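Local coordinates for flavin-nucleotide-binding protein (Azotobacter vinelandii, PDB 6RK0), which binds heme b and FAD and probably acts as a low-potential terminal oxidase associated with the iron-only nitrogenase, at residues A[98-101]-A[106-109]. Sequence-based numbering, arbitrary orientation. Where two conformers were deposited one is given.
Sequences LVIA and NFNC. With HEM (protoporphyrin IX containing Fe), chain H.
The Phe107 ring lies flat over the backbone of Ile100 and Ala101: Ile100 CA stands 4.0 Å from the Phe107 ring centroid and 11° off its normal, a CH-pi contact. This contact sits at the end of the antiparallel beta hairpin of strands 88-100 and 108-118, part of the flavin-binding fold of the pyridoxamine 5'-phosphate oxidase family. The first torsion (chi1 -89°) leaves CG anti to the carbonyl carbon and lays the ring over that backbone, where Ile100 CG2 runs alongside it and meets Phe107 CZ at 3.8 Å. The heme vinyl carbon CBB approaches Phe107 CD2 obliquely, at 3.4 Å, and Leu148 of the second subunit packs on this residue too. Without the ring, as with an alanine here, Ile100 and the heme vinyl would probably be left facing a gap, the vinyl freer to turn.

Register rests on one hydrogen-bonded pair, Val99 with Asn108: Val99 N donates to Asn108 O (2.9 Å), and Asn108 N reaches Val99 O (3.0 Å). Leu98 and Cys109 form the next, non-hydrogen-bonded pair, and Cys109 also touches FAD. Asn108 turns its amide toward the heme, OD1 lying 3.3 Å from heme methyl CMA; the same OD1 accepts a hydrogen bond from Cys109 N, nearly side-on to the amide carbonyl (97°), which probably limits the amide's rotation. His72 is the axial protein ligand of the iron, and the water bound to iron donates to Phe107 O at 2.7 Å.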
loop_
_atom_site.group_PDB
_atom_site.type_symbol
_atom_site.label_atom_id
_atom_site.label_comp_id
_atom_site.label_asym_id
_atom_site.label_seq_id
_atom_site.Cartn_x
_atom_site.Cartn_y
_atom_site.Cartn_z
ATOM N N LEU A 98 9.935 -2.579 -11.328
ATOM C CA LEU A 98 9.143 -3.023 -12.471
ATOM C C LEU A 98 10.011 -3.967 -13.305
ATOM O O LEU A 98 11.140 -3.616 -13.670
ATOM C CB LEU A 98 8.695 -1.833 -13.311
ATOM C CG LEU A 98 7.821 -2.195 -14.501
ATOM C CD1 LEU A 98 6.496 -2.814 -14.082
ATOM C CD2 LEU A 98 7.574 -0.990 -15.393
ATOM N N VAL A 99 9.493 -5.173 -13.569
ATOM C CA VAL A 99 10.227 -6.220 -14.273
ATOM C C VAL A 99 9.723 -6.257 -15.722
ATOM O O VAL A 99 8.546 -6.565 -15.986
ATOM C CB VAL A 99 10.061 -7.575 -13.564
ATOM C CG1 VAL A 99 10.775 -8.675 -14.352
ATOM C CG2 VAL A 99 10.587 -7.531 -12.134
ATOM N N ILE A 100 10.615 -5.884 -16.646
ATOM C CA ILE A 100 10.336 -5.749 -18.066
ATOM C C ILE A 100 10.860 -7.005 -18.760
ATOM O O ILE A 100 12.070 -7.262 -18.798
ATOM C CB ILE A 100 11.041 -4.509 -18.618
ATOM C CG1 ILE A 100 10.515 -3.239 -17.927
ATOM C CG2 ILE A 100 10.872 -4.401 -20.126
ATOM C CD1 ILE A 100 11.331 -2.006 -18.126
ATOM N N ALA A 101 9.946 -7.813 -19.282
ATOM C CA ALA A 101 10.267 -9.075 -19.925
ATOM C C ALA A 101 10.139 -8.942 -21.442
ATOM O O ALA A 101 9.661 -7.941 -21.972
ATOM C CB ALA A 101 9.356 -10.165 -19.411
ATOM N N ASN A 106 5.043 -12.200 -19.196
ATOM C CA ASN A 106 6.036 -12.346 -18.146
ATOM C C ASN A 106 6.550 -11.011 -17.580
ATOM O O ASN A 106 7.510 -11.018 -16.795
ATOM C CB ASN A 106 7.161 -13.254 -18.625
ATOM C CG ASN A 106 6.767 -14.687 -18.536
ATOM O OD1 ASN A 106 6.283 -15.136 -17.494
ATOM N ND2 ASN A 106 6.984 -15.445 -19.602
ATOM N N PHE A 107 5.900 -9.891 -17.877
ATOM C CA PHE A 107 6.165 -8.694 -17.079
ATOM C C PHE A 107 5.817 -8.993 -15.620
ATOM O O PHE A 107 5.007 -9.873 -15.302
ATOM C CB PHE A 107 5.329 -7.495 -17.566
ATOM C CG PHE A 107 5.995 -6.672 -18.632
ATOM C CD1 PHE A 107 6.472 -7.253 -19.799
ATOM C CD2 PHE A 107 6.158 -5.295 -18.465
ATOM C CE1 PHE A 107 7.080 -6.477 -20.795
ATOM C CE2 PHE A 107 6.771 -4.519 -19.456
ATOM C CZ PHE A 107 7.225 -5.138 -20.604
ATOM N N ASN A 108 6.439 -8.250 -14.708
ATOM C CA ASN A 108 6.228 -8.583 -13.317
ATOM C C ASN A 108 6.681 -7.412 -12.475
ATOM O O ASN A 108 6.941 -6.311 -12.989
ATOM C CB ASN A 108 6.915 -9.920 -12.975
ATOM C CG ASN A 108 6.114 -10.735 -12.006
ATOM O OD1 ASN A 108 6.012 -10.404 -10.831
ATOM N ND2 ASN A 108 5.506 -11.791 -12.493
ATOM N N CYS A 109 6.784 -7.634 -11.173
ATOM C CA CYS A 109 7.398 -6.634 -10.318
ATOM C C CYS A 109 8.190 -7.349 -9.243
ATOM O O CYS A 109 7.864 -8.467 -8.845
ATOM C CB CYS A 109 6.402 -5.651 -9.693
ATOM S SG CYS A 109 5.409 -6.345 -8.346
HETATM C CHA HEM H . 0.328 -12.436 -12.601
HETATM C CHB HEM H . 2.532 -8.189 -12.851
HETATM C CHC HEM H . 1.229 -7.795 -17.446
HETATM C CHD HEM H . -0.697 -12.195 -17.292
HETATM C C1A HEM H . 1.055 -11.310 -12.275
HETATM C C2A HEM H . 1.629 -11.076 -10.966
HETATM C C3A HEM H . 2.254 -9.890 -11.023
HETATM C C4A HEM H . 2.058 -9.380 -12.386
HETATM C CMA HEM H . 3.054 -9.123 -9.973
HETATM C CAA HEM H . 1.579 -12.027 -9.777
HETATM C CBA HEM H . 2.631 -13.142 -9.857
HETATM C CGA HEM H . 2.765 -13.739 -8.483
HETATM O O1A HEM H . 3.819 -13.527 -7.813
HETATM O O2A HEM H . 1.822 -14.416 -7.999
HETATM C C1B HEM H . 2.384 -7.704 -14.141
HETATM C C2B HEM H . 2.863 -6.418 -14.606
HETATM C C3B HEM H . 2.485 -6.314 -15.870
HETATM C C4B HEM H . 1.794 -7.542 -16.224
HETATM C CMB HEM H . 3.604 -5.389 -13.775
HETATM C CAB HEM H . 2.682 -5.200 -16.900
HETATM C CBB HEM H . 3.480 -4.153 -16.779
HETATM C C1C HEM H . 0.561 -8.953 -17.813
HETATM C C2C HEM H . 0.014 -9.234 -19.110
HETATM C C3C HEM H . -0.473 -10.457 -19.102
HETATM C C4C HEM H . -0.244 -10.982 -17.762
HETATM C CMC HEM H . -0.039 -8.224 -20.241
HETATM C CAC HEM H . -1.122 -11.265 -20.198
HETATM C CBC HEM H . -0.699 -11.138 -21.461
HETATM C C1D HEM H . -0.650 -12.627 -15.981
HETATM C C2D HEM H . -1.169 -13.877 -15.485
HETATM C C3D HEM H . -0.868 -13.939 -14.181
HETATM C C4D HEM H . -0.156 -12.722 -13.850
HETATM C CMD HEM H . -1.931 -14.911 -16.319
HETATM C CAD HEM H . -1.132 -15.102 -13.227
HETATM C CBD HEM H . 0.127 -16.002 -13.170
HETATM C CGD HEM H . -0.202 -17.302 -12.482
HETATM O O1D HEM H . -0.279 -17.311 -11.224
HETATM O O2D HEM H . -0.342 -18.349 -13.149
HETATM N NA HEM H . 1.331 -10.274 -13.139
HETATM N NB HEM H . 1.747 -8.383 -15.151
HETATM N NC HEM H . 0.380 -10.035 -16.981
HETATM N ND HEM H . -0.018 -11.933 -14.968
HETATM FE FE HEM H . 0.831 -10.143 -15.044
HETATM O O HOH W 1 2.606 -11.110 -15.562
#